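Local structure of hypothetical protein (Fusobacterium nucleatum subsp. nucleatum, 2GSL) at residues Asp9-Gly15 with Ile75-Ala79; Leu18-Asp23 with Glu103-Ala108; Trp26-Ile30 with Ile121-Val125. The protein might be a ribonuclease involved in RNA processing, probably a member of the MrnC family of RNases built on a ribonuclease III domain. The contacts are given in a common frame with arbitrary orientation. Numbering follows the deposited sequence.

Contact 1: residues Asp9-Gly15 with Ile75-Ala79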
ATOM      1  N   ASP A   9     -17.816   1.910   9.253  1.00 82.70           N
ATOM      2  CA  ASP A   9     -17.664   2.070   7.809  1.00 81.91           C
ATOM      3  C   ASP A   9     -18.717   3.006   7.251  1.00 80.80           C
ATOM      4  O   ASP A   9     -18.585   3.515   6.137  1.00 80.90           O
ATOM      5  CB  ASP A   9     -17.777   0.720   7.103  1.00 82.73           C
ATOM      6  CG  ASP A   9     -16.858  -0.325   7.698  1.00 83.84           C
ATOM      7  OD1 ASP A   9     -15.693   0.012   8.002  1.00 84.00           O
ATOM      8  OD2 ASP A   9     -17.298  -1.485   7.850  1.00 85.05           O
ATOM      9  N   ILE A  10     -19.774   3.212   8.023  1.00 79.70           N
ATOM     10  CA  ILE A  10     -20.844   4.099   7.607  1.00 78.35           C
ATOM     11  C   ILE A  10     -20.948   5.227   8.613  1.00 77.57           C
ATOM     12  O   ILE A  10     -21.538   6.263   8.321  1.00 79.01           O
ATOM     13  CB  ILE A  10     -22.205   3.356   7.527  1.00 78.41           C
ATOM     14  CG1 ILE A  10     -22.645   2.893   8.919  1.00 77.48           C
ATOM     15  CG2 ILE A  10     -22.085   2.157   6.582  1.00 78.36           C
ATOM     16  CD1 ILE A  10     -24.052   2.332   8.957  1.00 75.62           C
ATOM     17  N   ARG A  11     -20.365   5.023   9.795  1.00 75.86           N
ATOM     18  CA  ARG A  11     -20.403   6.026  10.860  1.00 73.30           C
ATOM     19  C   ARG A  11     -19.982   7.386  10.331  1.00 70.30           C
ATOM     20  O   ARG A  11     -20.572   8.409  10.679  1.00 69.88           O
ATOM     21  CB  ARG A  11     -19.478   5.632  12.015  1.00 74.68           C
ATOM     22  CG  ARG A  11     -19.620   6.506  13.262  1.00 75.83           C
ATOM     23  CD  ARG A  11     -20.922   6.216  14.008  1.00 76.65           C
ATOM     24  NE  ARG A  11     -21.052   7.021  15.219  1.00 76.74           N
ATOM     25  CZ  ARG A  11     -21.986   6.834  16.146  1.00 77.72           C
ATOM     26  NH1 ARG A  11     -22.026   7.620  17.214  1.00 78.05           N
ATOM     27  NH2 ARG A  11     -22.878   5.858  16.012  1.00 77.68           N
ATOM     28  N   ASP A  12     -18.953   7.392   9.494  1.00 66.59           N
ATOM     29  CA  ASP A  12     -18.475   8.638   8.915  1.00 63.01           C
ATOM     30  C   ASP A  12     -17.348   8.328   7.931  1.00 58.61           C
ATOM     31  O   ASP A  12     -16.311   8.989   7.932  1.00 59.28           O
ATOM     32  CB  ASP A  12     -18.001   9.591  10.035  1.00 64.24           C
ATOM     33  CG  ASP A  12     -18.175  11.076   9.681  1.00 63.60           C
ATOM     34  OD1 ASP A  12     -19.259  11.458   9.188  1.00 63.74           O
ATOM     35  OD2 ASP A  12     -17.232  11.864   9.918  1.00 62.69           O
ATOM     36  N   TYR A  13     -17.556   7.306   7.102  1.00 52.59           N
ATOM     37  CA  TYR A  13     -16.570   6.920   6.088  1.00 46.67           C
ATOM     38  C   TYR A  13     -17.178   6.969   4.684  1.00 43.83           C
ATOM     39  O   TYR A  13     -18.114   6.233   4.377  1.00 43.25           O
ATOM     40  CB  TYR A  13     -16.030   5.509   6.350  1.00 44.70           C
ATOM     41  CG  TYR A  13     -14.725   5.461   7.118  1.00 41.28           C
ATOM     42  CD1 TYR A  13     -14.656   4.876   8.379  1.00 40.35           C
ATOM     43  CD2 TYR A  13     -13.557   5.989   6.580  1.00 40.36           C
ATOM     44  CE1 TYR A  13     -13.460   4.818   9.085  1.00 37.94           C
ATOM     45  CE2 TYR A  13     -12.353   5.932   7.282  1.00 39.38           C
ATOM     46  CZ  TYR A  13     -12.313   5.346   8.532  1.00 37.83           C
ATOM     47  OH  TYR A  13     -11.127   5.284   9.228  1.00 36.79           O
ATOM     48  N   SER A  14     -16.649   7.838   3.830  1.00 40.10           N
ATOM     49  CA  SER A  14     -17.155   7.948   2.467  1.00 37.98           C
ATOM     50  C   SER A  14     -16.534   6.838   1.627  1.00 38.23           C
ATOM     51  O   SER A  14     -15.459   6.321   1.951  1.00 40.09           O
ATOM     52  CB  SER A  14     -16.769   9.284   1.854  1.00 36.47           C
ATOM     53  OG  SER A  14     -15.419   9.244   1.437  1.00 35.35           O
ATOM     54  N   GLY A  15     -17.206   6.476   0.541  1.00 36.85           N
ATOM     55  CA  GLY A  15     -16.690   5.427  -0.320  1.00 34.05           C
ATOM     56  C   GLY A  15     -15.360   5.811  -0.937  1.00 31.73           C
ATOM     57  O   GLY A  15     -14.594   4.953  -1.371  1.00 32.43           O
ATOM     58  N   ILE A  75     -21.706  -1.206   0.594  1.00 33.62           N
ATOM     59  CA  ILE A  75     -20.540  -0.353   0.406  1.00 34.78           C
ATOM     60  C   ILE A  75     -20.160  -0.311  -1.066  1.00 37.32           C
ATOM     61  O   ILE A  75     -19.936   0.762  -1.636  1.00 38.52           O
ATOM     62  CB  ILE A  75     -19.349  -0.869   1.225  1.00 33.90           C
ATOM     63  CG1 ILE A  75     -19.705  -0.821   2.705  1.00 31.70           C
ATOM     64  CG2 ILE A  75     -18.105  -0.041   0.930  1.00 31.41           C
ATOM     65  CD1 ILE A  75     -18.603  -1.272   3.609  1.00 35.05           C
ATOM     66  N   GLY A  76     -20.104  -1.485  -1.683  1.00 38.37           N
ATOM     67  CA  GLY A  76     -19.763  -1.552  -3.087  1.00 39.82           C
ATOM     68  C   GLY A  76     -20.695  -0.713  -3.936  1.00 41.05           C
ATOM     69  O   GLY A  76     -20.246   0.083  -4.760  1.00 40.41           O
ATOM     70  N   LYS A  77     -21.998  -0.874  -3.718  1.00 43.12           N
ATOM     71  CA  LYS A  77     -23.011  -0.152  -4.488  1.00 44.10           C
ATOM     72  C   LYS A  77     -22.938   1.365  -4.359  1.00 43.51           C
ATOM     73  O   LYS A  77     -22.841   2.058  -5.372  1.00 43.29           O
ATOM     74  CB  LYS A  77     -24.417  -0.637  -4.096  1.00 46.60           C
ATOM     75  CG  LYS A  77     -25.526  -0.295  -5.108  1.00 48.10           C
ATOM     76  CD  LYS A  77     -26.068   1.129  -4.956  1.00 49.78           C
ATOM     77  CE  LYS A  77     -27.154   1.227  -3.880  1.00 50.82           C
ATOM     78  NZ  LYS A  77     -28.459   0.619  -4.294  1.00 49.95           N
ATOM     79  N   ARG A  78     -22.990   1.882  -3.131  1.00 43.33           N
ATOM     80  CA  ARG A  78     -22.940   3.329  -2.931  1.00 43.57           C
ATOM     81  C   ARG A  78     -21.660   3.902  -3.495  1.00 43.61           C
ATOM     82  O   ARG A  78     -21.615   5.060  -3.904  1.00 43.43           O
ATOM     83  CB  ARG A  78     -23.049   3.702  -1.445  1.00 44.55           C
ATOM     84  CG  ARG A  78     -21.876   3.277  -0.571  1.00 46.45           C
ATOM     85  CD  ARG A  78     -21.676   4.227   0.634  1.00 45.95           C
ATOM     86  NE  ARG A  78     -21.314   3.510   1.865  1.00 44.15           N
ATOM     87  CZ  ARG A  78     -20.479   3.970   2.794  1.00 41.60           C
ATOM     88  NH1 ARG A  78     -19.899   5.153   2.646  1.00 38.97           N
ATOM     89  NH2 ARG A  78     -20.235   3.247   3.880  1.00 40.51           N
ATOM     90  N   ALA A  79     -20.621   3.072  -3.516  1.00 44.75           N
ATOM     91  CA  ALA A  79     -19.314   3.471  -4.033  1.00 44.73           C
ATOM     92  C   ALA A  79     -19.332   3.619  -5.558  1.00 44.50           C
ATOM     93  O   ALA A  79     -18.628   4.463  -6.104  1.00 43.62           O
ATOM     94  CB  ALA A  79     -18.255   2.449  -3.610  1.00 43.63           C
TER
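An arginine on a helix can hold a loop of no regular structure by supplying donors to its carbonyl groups, and Arg78 does so here. Its guanidinium reaches from helix 70-80 to the loop 9-15, where two carbonyl oxygens lie at the edge of the group, near its plane. Arg78 NH2 donates to Asp9 O at 2.8 Å, with an N-H...O angle of 156°, and Arg78 NH1 donates to Tyr13 O at 2.7 Å and a nearly straight 172°. The two acceptors sit four residues apart, so one side chain ties both arms of the bend formed by Ile10 to Asp12. Ile10 CG2 lies against the guanidinium, 3.5 Å from Arg78 NH2. Apolar contact is modest: Asp9 CB lies 4.1 Å from Ile75 CD1. The backbone comes closest at Gly15, whose CA is 4.9 Å from Ala79 CA.

Other polar groups of the loop are satisfied beyond these two segments. Tyr13 OH is hydrogen-bonded to Leu35 O of the second subunit. Ser14, at the N-cap of helix 15-34, has its N bonded to Glu17 OE1, while its OG caps Leu16 N through a weak hydrogen bond. This N-cap opens the helix that carries the active-site aspartate of this all-helical ribonuclease III fold.

Contact 2: residues Leu18-Asp23 with Glu103-Ala108. With MG (magnesium ion), chain G.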
ATOM      1  N   LEU A  18     -12.529   5.052   1.773  1.00 24.90           N
ATOM      2  CA  LEU A  18     -12.215   3.638   1.852  1.00 26.07           C
ATOM      3  C   LEU A  18     -11.403   3.236   0.628  1.00 25.15           C
ATOM      4  O   LEU A  18     -10.370   2.580   0.742  1.00 28.13           O
ATOM      5  CB  LEU A  18     -13.503   2.811   1.924  1.00 26.64           C
ATOM      6  CG  LEU A  18     -14.425   3.103   3.116  1.00 28.53           C
ATOM      7  CD1 LEU A  18     -15.784   2.492   2.843  1.00 27.92           C
ATOM      8  CD2 LEU A  18     -13.823   2.545   4.416  1.00 24.35           C
ATOM      9  N   ALA A  19     -11.874   3.637  -0.545  1.00 24.86           N
ATOM     10  CA  ALA A  19     -11.196   3.320  -1.802  1.00 24.59           C
ATOM     11  C   ALA A  19      -9.744   3.798  -1.789  1.00 22.87           C
ATOM     12  O   ALA A  19      -8.886   3.237  -2.472  1.00 22.81           O
ATOM     13  CB  ALA A  19     -11.944   3.969  -2.968  1.00 24.03           C
ATOM     14  N   PHE A  20      -9.487   4.852  -1.018  1.00 20.71           N
ATOM     15  CA  PHE A  20      -8.154   5.432  -0.893  1.00 20.19           C
ATOM     16  C   PHE A  20      -7.280   4.453  -0.123  1.00 20.42           C
ATOM     17  O   PHE A  20      -6.138   4.172  -0.495  1.00 21.89           O
ATOM     18  CB  PHE A  20      -8.238   6.770  -0.143  1.00 17.93           C
ATOM     19  CG  PHE A  20      -6.941   7.537  -0.100  1.00 20.90           C
ATOM     20  CD1 PHE A  20      -6.216   7.779  -1.269  1.00 20.98           C
ATOM     21  CD2 PHE A  20      -6.461   8.058   1.105  1.00 18.25           C
ATOM     22  CE1 PHE A  20      -5.038   8.530  -1.234  1.00 22.79           C
ATOM     23  CE2 PHE A  20      -5.292   8.807   1.142  1.00 18.80           C
ATOM     24  CZ  PHE A  20      -4.574   9.048  -0.024  1.00 20.75           C
ATOM     25  N   LEU A  21      -7.835   3.944   0.966  1.00 19.59           N
ATOM     26  CA  LEU A  21      -7.141   2.990   1.798  1.00 20.05           C
ATOM     27  C   LEU A  21      -7.076   1.671   1.028  1.00 18.32           C
ATOM     28  O   LEU A  21      -6.017   1.053   0.928  1.00 17.30           O
ATOM     29  CB  LEU A  21      -7.902   2.818   3.119  1.00 22.32           C
ATOM     30  CG  LEU A  21      -7.510   1.640   4.007  1.00 23.43           C
ATOM     31  CD1 LEU A  21      -6.083   1.813   4.479  1.00 24.74           C
ATOM     32  CD2 LEU A  21      -8.462   1.552   5.175  1.00 25.36           C
ATOM     33  N   GLY A  22      -8.216   1.258   0.474  1.00 17.22           N
ATOM     34  CA  GLY A  22      -8.278   0.019  -0.287  1.00 16.64           C
ATOM     35  C   GLY A  22      -7.229  -0.079  -1.381  1.00 15.12           C
ATOM     36  O   GLY A  22      -6.662  -1.141  -1.606  1.00 12.11           O
ATOM     37  N   ASP A  23      -6.978   1.038  -2.056  1.00 18.21           N
ATOM     38  CA  ASP A  23      -5.999   1.121  -3.137  1.00 22.12           C
ATOM     39  C   ASP A  23      -4.614   0.707  -2.643  1.00 22.94           C
ATOM     40  O   ASP A  23      -3.950  -0.131  -3.266  1.00 25.65           O
ATOM     41  CB  ASP A  23      -5.970   2.557  -3.689  1.00 24.40           C
ATOM     42  CG  ASP A  23      -4.906   2.762  -4.768  1.00 25.34           C
ATOM     43  OD1 ASP A  23      -5.000   2.105  -5.821  1.00 26.61           O
ATOM     44  OD2 ASP A  23      -3.989   3.587  -4.558  1.00 23.09           O
ATOM     45  N   GLU A 103     -12.084  -1.161  -4.457  1.00 19.56           N
ATOM     46  CA  GLU A 103     -11.115  -0.676  -3.471  1.00 20.35           C
ATOM     47  C   GLU A 103     -11.816  -0.194  -2.201  1.00 21.42           C
ATOM     48  O   GLU A 103     -11.196  -0.073  -1.146  1.00 23.43           O
ATOM     49  CB  GLU A 103     -10.265   0.470  -4.040  1.00 17.37           C
ATOM     50  CG  GLU A 103      -9.520   0.129  -5.305  1.00 15.96           C
ATOM     51  CD  GLU A 103      -8.501   1.173  -5.696  1.00 20.38           C
ATOM     52  OE1 GLU A 103      -7.338   0.778  -5.948  1.00 22.04           O
ATOM     53  OE2 GLU A 103      -8.842   2.383  -5.765  1.00 18.76           O
ATOM     54  N   ALA A 104     -13.108   0.083  -2.310  1.00 20.92           N
ATOM     55  CA  ALA A 104     -13.870   0.551  -1.171  1.00 20.79           C
ATOM     56  C   ALA A 104     -14.159  -0.645  -0.285  1.00 20.37           C
ATOM     57  O   ALA A 104     -14.016  -0.580   0.934  1.00 19.03           O
ATOM     58  CB  ALA A 104     -15.166   1.194  -1.638  1.00 21.91           C
ATOM     59  N   ILE A 105     -14.570  -1.743  -0.905  1.00 22.21           N
ATOM     60  CA  ILE A 105     -14.854  -2.964  -0.166  1.00 23.15           C
ATOM     61  C   ILE A 105     -13.570  -3.477   0.496  1.00 24.74           C
ATOM     62  O   ILE A 105     -13.571  -3.789   1.681  1.00 26.34           O
ATOM     63  CB  ILE A 105     -15.415  -4.049  -1.085  1.00 21.56           C
ATOM     64  CG1 ILE A 105     -16.785  -3.614  -1.597  1.00 22.04           C
ATOM     65  CG2 ILE A 105     -15.498  -5.366  -0.338  1.00 20.91           C
ATOM     66  CD1 ILE A 105     -17.335  -4.501  -2.685  1.00 23.68           C
ATOM     67  N   ILE A 106     -12.483  -3.551  -0.267  1.00 24.19           N
ATOM     68  CA  ILE A 106     -11.214  -4.009   0.278  1.00 24.87           C
ATOM     69  C   ILE A 106     -10.856  -3.108   1.460  1.00 25.10           C
ATOM     70  O   ILE A 106     -10.479  -3.588   2.526  1.00 25.45           O
ATOM     71  CB  ILE A 106     -10.042  -3.963  -0.794  1.00 23.66           C
ATOM     72  CG1 ILE A 106     -10.283  -4.976  -1.914  1.00 22.90           C
ATOM     73  CG2 ILE A 106      -8.708  -4.349  -0.150  1.00 20.41           C
ATOM     74  CD1 ILE A 106     -10.111  -6.428  -1.473  1.00 22.39           C
ATOM     75  N   GLY A 107     -10.979  -1.800   1.272  1.00 25.48           N
ATOM     76  CA  GLY A 107     -10.657  -0.877   2.342  1.00 26.73           C
ATOM     77  C   GLY A 107     -11.485  -1.138   3.585  1.00 29.37           C
ATOM     78  O   GLY A 107     -10.974  -1.077   4.709  1.00 32.21           O
ATOM     79  N   ALA A 108     -12.764  -1.443   3.386  1.00 28.79           N
ATOM     80  CA  ALA A 108     -13.672  -1.698   4.496  1.00 29.18           C
ATOM     81  C   ALA A 108     -13.318  -2.978   5.256  1.00 30.75           C
ATOM     82  O   ALA A 108     -13.222  -2.972   6.477  1.00 30.40           O
ATOM     83  CB  ALA A 108     -15.099  -1.769   3.981  1.00 28.66           C
TER
HETATM   84 MG    MG G 201      -6.513   2.114  -7.690  1.00 19.00          MG
HETATM   85  O   HOH W   1      -7.061   4.180  -6.876  1.00 19.81           O
HETATM   86  O   HOH W   2      -5.008   0.324  -7.992  1.00 32.34           O
HETATM   87  O   HOH W   3      -4.909   3.440  -8.780  1.00 23.11           O
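At this crossing the backbones approach so closely that two positions have no side chain at all, and the conformations of the residues around them set the rest of the contact. The axes of 18-23 and 103-108 come within 6.6 Å at a signed angle of 80°, and Gly22 CA lies 3.7 Å from Gly107 CA. A CB on either glycine would clash with a carbonyl oxygen; instead Gly22 CA makes a CA-H...O contact with Glu103 O at 3.0 Å. Leu18, in its mt rotamer, flanks the crossing, placing CD1 4.5 Å from Ala108 CB.

Such a glycine-mediated helix crossing brings together the acidic metal site of the ribonuclease III domain. Asp23 adopts chi1 t, and Glu103 has chi1 m with an extended chi2 t, so that Asp23 OD1 and Glu103 OE1 each bind the magnesium ion at 2.4 Å. These oxygens are 2.7 Å apart as shared metal ligands. Three waters also coordinate the ion, and water 1 donates to Glu103 OE2 at 2.8 Å. Asp23 OD2 forms a salt bridge with Arg31 of the second subunit.

Contact 3: residues Trp26-Ile30 with Ile121-Val125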
ATOM      1  N   TRP A  26      -4.521  -2.948  -1.836  1.00 16.59           N
ATOM      2  CA  TRP A  26      -4.475  -3.751  -3.061  1.00 14.65           C
ATOM      3  C   TRP A  26      -3.051  -3.796  -3.589  1.00 13.87           C
ATOM      4  O   TRP A  26      -2.532  -4.885  -3.860  1.00 12.69           O
ATOM      5  CB  TRP A  26      -5.405  -3.155  -4.126  1.00 15.89           C
ATOM      6  CG  TRP A  26      -5.643  -4.038  -5.296  1.00 13.70           C
ATOM      7  CD1 TRP A  26      -5.096  -3.917  -6.531  1.00 14.48           C
ATOM      8  CD2 TRP A  26      -6.513  -5.177  -5.349  1.00 12.33           C
ATOM      9  NE1 TRP A  26      -5.565  -4.916  -7.355  1.00 12.95           N
ATOM     10  CE2 TRP A  26      -6.428  -5.706  -6.647  1.00 12.35           C
ATOM     11  CE3 TRP A  26      -7.334  -5.814  -4.415  1.00 12.77           C
ATOM     12  CZ2 TRP A  26      -7.160  -6.821  -7.045  1.00 15.10           C
ATOM     13  CZ3 TRP A  26      -8.062  -6.927  -4.808  1.00 11.99           C
ATOM     14  CH2 TRP A  26      -7.963  -7.424  -6.105  1.00 13.34           C
ATOM     15  N   GLU A  27      -2.406  -2.636  -3.723  1.00 12.74           N
ATOM     16  CA  GLU A  27      -1.031  -2.640  -4.229  1.00 15.09           C
ATOM     17  C   GLU A  27      -0.193  -3.600  -3.406  1.00 16.11           C
ATOM     18  O   GLU A  27       0.393  -4.538  -3.947  1.00 18.06           O
ATOM     19  CB  GLU A  27      -0.396  -1.237  -4.204  1.00 13.75           C
ATOM     20  CG  GLU A  27      -0.397  -0.527  -5.562  1.00 19.33           C
ATOM     21  CD  GLU A  27       0.915  -0.666  -6.341  1.00 23.87           C
ATOM     22  OE1 GLU A  27       1.342  -1.793  -6.653  1.00 27.58           O
ATOM     23  OE2 GLU A  27       1.537   0.365  -6.668  1.00 26.95           O
ATOM     24  N   LEU A  28      -0.161  -3.379  -2.094  1.00 17.75           N
ATOM     25  CA  LEU A  28       0.625  -4.214  -1.175  1.00 17.82           C
ATOM     26  C   LEU A  28       0.488  -5.703  -1.436  1.00 17.28           C
ATOM     27  O   LEU A  28       1.483  -6.392  -1.625  1.00 21.02           O
ATOM     28  CB  LEU A  28       0.231  -3.926   0.277  1.00 18.42           C
ATOM     29  CG  LEU A  28       1.040  -4.664   1.329  1.00 16.03           C
ATOM     30  CD1 LEU A  28       2.530  -4.477   1.045  1.00 16.55           C
ATOM     31  CD2 LEU A  28       0.686  -4.132   2.687  1.00 16.67           C
ATOM     32  N   GLU A  29      -0.742  -6.198  -1.434  1.00 17.44           N
ATOM     33  CA  GLU A  29      -0.977  -7.602  -1.676  1.00 17.83           C
ATOM     34  C   GLU A  29      -0.436  -8.031  -3.040  1.00 19.12           C
ATOM     35  O   GLU A  29       0.220  -9.069  -3.141  1.00 20.74           O
ATOM     36  CB  GLU A  29      -2.466  -7.908  -1.564  1.00 18.16           C
ATOM     37  CG  GLU A  29      -2.968  -7.861  -0.134  1.00 25.16           C
ATOM     38  CD  GLU A  29      -2.085  -8.666   0.819  1.00 26.95           C
ATOM     39  OE1 GLU A  29      -1.463  -8.058   1.730  1.00 26.43           O
ATOM     40  OE2 GLU A  29      -2.014  -9.903   0.644  1.00 26.51           O
ATOM     41  N   ILE A  30      -0.684  -7.236  -4.085  1.00 19.32           N
ATOM     42  CA  ILE A  30      -0.199  -7.586  -5.427  1.00 17.08           C
ATOM     43  C   ILE A  30       1.328  -7.598  -5.488  1.00 17.66           C
ATOM     44  O   ILE A  30       1.922  -8.538  -6.013  1.00 15.99           O
ATOM     45  CB  ILE A  30      -0.763  -6.626  -6.521  1.00 15.20           C
ATOM     46  CG1 ILE A  30      -2.276  -6.813  -6.639  1.00 13.65           C
ATOM     47  CG2 ILE A  30      -0.137  -6.922  -7.869  1.00 15.99           C
ATOM     48  CD1 ILE A  30      -2.710  -8.253  -6.827  1.00 11.77           C
ATOM     49  N   ILE A 121     -10.210 -12.949  -1.790  1.00 40.57           N
ATOM     50  CA  ILE A 121     -10.366 -12.199  -3.034  1.00 38.95           C
ATOM     51  C   ILE A 121      -9.017 -12.174  -3.748  1.00 38.11           C
ATOM     52  O   ILE A 121      -8.937 -12.317  -4.967  1.00 36.67           O
ATOM     53  CB  ILE A 121     -10.821 -10.740  -2.752  1.00 38.02           C
ATOM     54  CG1 ILE A 121     -12.242 -10.742  -2.198  1.00 38.23           C
ATOM     55  CG2 ILE A 121     -10.757  -9.908  -4.007  1.00 35.00           C
ATOM     56  CD1 ILE A 121     -12.691  -9.384  -1.693  1.00 40.85           C
ATOM     57  N   ILE A 122      -7.952 -11.986  -2.979  1.00 37.88           N
ATOM     58  CA  ILE A 122      -6.624 -11.962  -3.562  1.00 37.70           C
ATOM     59  C   ILE A 122      -6.307 -13.336  -4.156  1.00 39.11           C
ATOM     60  O   ILE A 122      -5.591 -13.427  -5.146  1.00 38.46           O
ATOM     61  CB  ILE A 122      -5.564 -11.592  -2.515  1.00 36.15           C
ATOM     62  CG1 ILE A 122      -5.829 -10.176  -1.998  1.00 36.04           C
ATOM     63  CG2 ILE A 122      -4.176 -11.685  -3.123  1.00 33.93           C
ATOM     64  CD1 ILE A 122      -5.719  -9.094  -3.057  1.00 36.08           C
ATOM     65  N   ASN A 123      -6.845 -14.398  -3.561  1.00 40.69           N
ATOM     66  CA  ASN A 123      -6.605 -15.739  -4.071  1.00 42.77           C
ATOM     67  C   ASN A 123      -7.270 -15.967  -5.422  1.00 45.44           C
ATOM     68  O   ASN A 123      -6.845 -16.835  -6.186  1.00 46.88           O
ATOM     69  CB  ASN A 123      -7.090 -16.801  -3.083  1.00 41.84           C
ATOM     70  CG  ASN A 123      -6.061 -17.113  -2.008  1.00 43.29           C
ATOM     71  OD1 ASN A 123      -6.316 -17.912  -1.106  1.00 43.40           O
ATOM     72  ND2 ASN A 123      -4.891 -16.484  -2.101  1.00 41.96           N
ATOM     73  N   ILE A 124      -8.312 -15.203  -5.729  1.00 47.21           N
ATOM     74  CA  ILE A 124      -8.972 -15.376  -7.016  1.00 48.74           C
ATOM     75  C   ILE A 124      -8.263 -14.506  -8.054  1.00 49.26           C
ATOM     76  O   ILE A 124      -8.557 -14.570  -9.246  1.00 49.13           O
ATOM     77  CB  ILE A 124     -10.493 -15.032  -6.938  1.00 47.95           C
ATOM     78  CG1 ILE A 124     -10.722 -13.532  -7.043  1.00 47.45           C
ATOM     79  CG2 ILE A 124     -11.077 -15.573  -5.643  1.00 48.25           C
ATOM     80  CD1 ILE A 124     -10.915 -13.054  -8.460  1.00 47.99           C
ATOM     81  N   VAL A 125      -7.312 -13.702  -7.591  1.00 50.19           N
ATOM     82  CA  VAL A 125      -6.553 -12.838  -8.482  1.00 52.26           C
ATOM     83  C   VAL A 125      -5.376 -13.619  -9.060  1.00 55.15           C
ATOM     84  O   VAL A 125      -5.011 -13.428 -10.218  1.00 54.72           O
ATOM     85  CB  VAL A 125      -6.018 -11.582  -7.743  1.00 50.37           C
ATOM     86  CG1 VAL A 125      -5.102 -10.782  -8.656  1.00 49.25           C
ATOM     87  CG2 VAL A 125      -7.178 -10.720  -7.286  1.00 48.84           C
TER
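This is a buried, wholly apolar helix-helix contact, joining 26-30, on helix 15-34, to 121-125, on helix 115-127 near the C-terminal end of the fold. No hydrogen bond crosses it. The axes remain 11.3 Å apart at a signed angle of -53°, and even the nearest CA atoms, those of Glu29 and Ile122, are separated by 7.4 Å. Bulky side chains therefore bridge the gap.

Trp26 spans much of it. With chi1 t, its six-membered ring extends to the other helix, where Trp26 CZ3 meets Ile122 CD1 at 3.6 Å and Trp26 CH2 meets Val125 CG2 at 3.6 Å. Ile121 CG2 lies at the ring edge, 4.1 Å from Trp26 CZ3. In the all-helical ribonuclease III fold seen here, this cluster packs helix 115-127 against the helix bearing the active-site aspartate; Leu102 and Ile106 of helix 93-111 also touch Trp26. The polar end of the indole is satisfied by a hydrogen bond from Trp26 NE1 to Lys51 O.

One turn further along, Ile30 CD1 packs on Val125 CG1 at 3.9 Å. Glu29 contributes its aliphatic base, with Glu29 CB 3.8 Å from Ile122 CD1, while its carboxylate forms a salt bridge with Lys32. Tyr110 of the second subunit also packs against Glu29, bringing the dimer interface to the border of this apolar cluster.

Overall arrangement
Helix 15-34 connects the three contacts: its first residue joins contact 1, and its later turns serve contacts 2 and 3. Contacts 1 and 2 have centres 10 Å apart and touch directly, with Ile75 CD1 3.6 Å from Ala108 CB. Contacts 2 and 3, 12 Å apart between centres, meet where Ile106 CD1 lies 3.9 Å from both Ile121 CD1 and Trp26 CZ3. Contacts 1 and 3 lie on opposite sides of the chain's centre, with centres 21 Å apart. Contact 2 holds the magnesium ligands; the ion is about 6 Å from the side chain of Trp26 and about 13 Å from Gly15. Along the sequence the segments of each pair of contacts alternate.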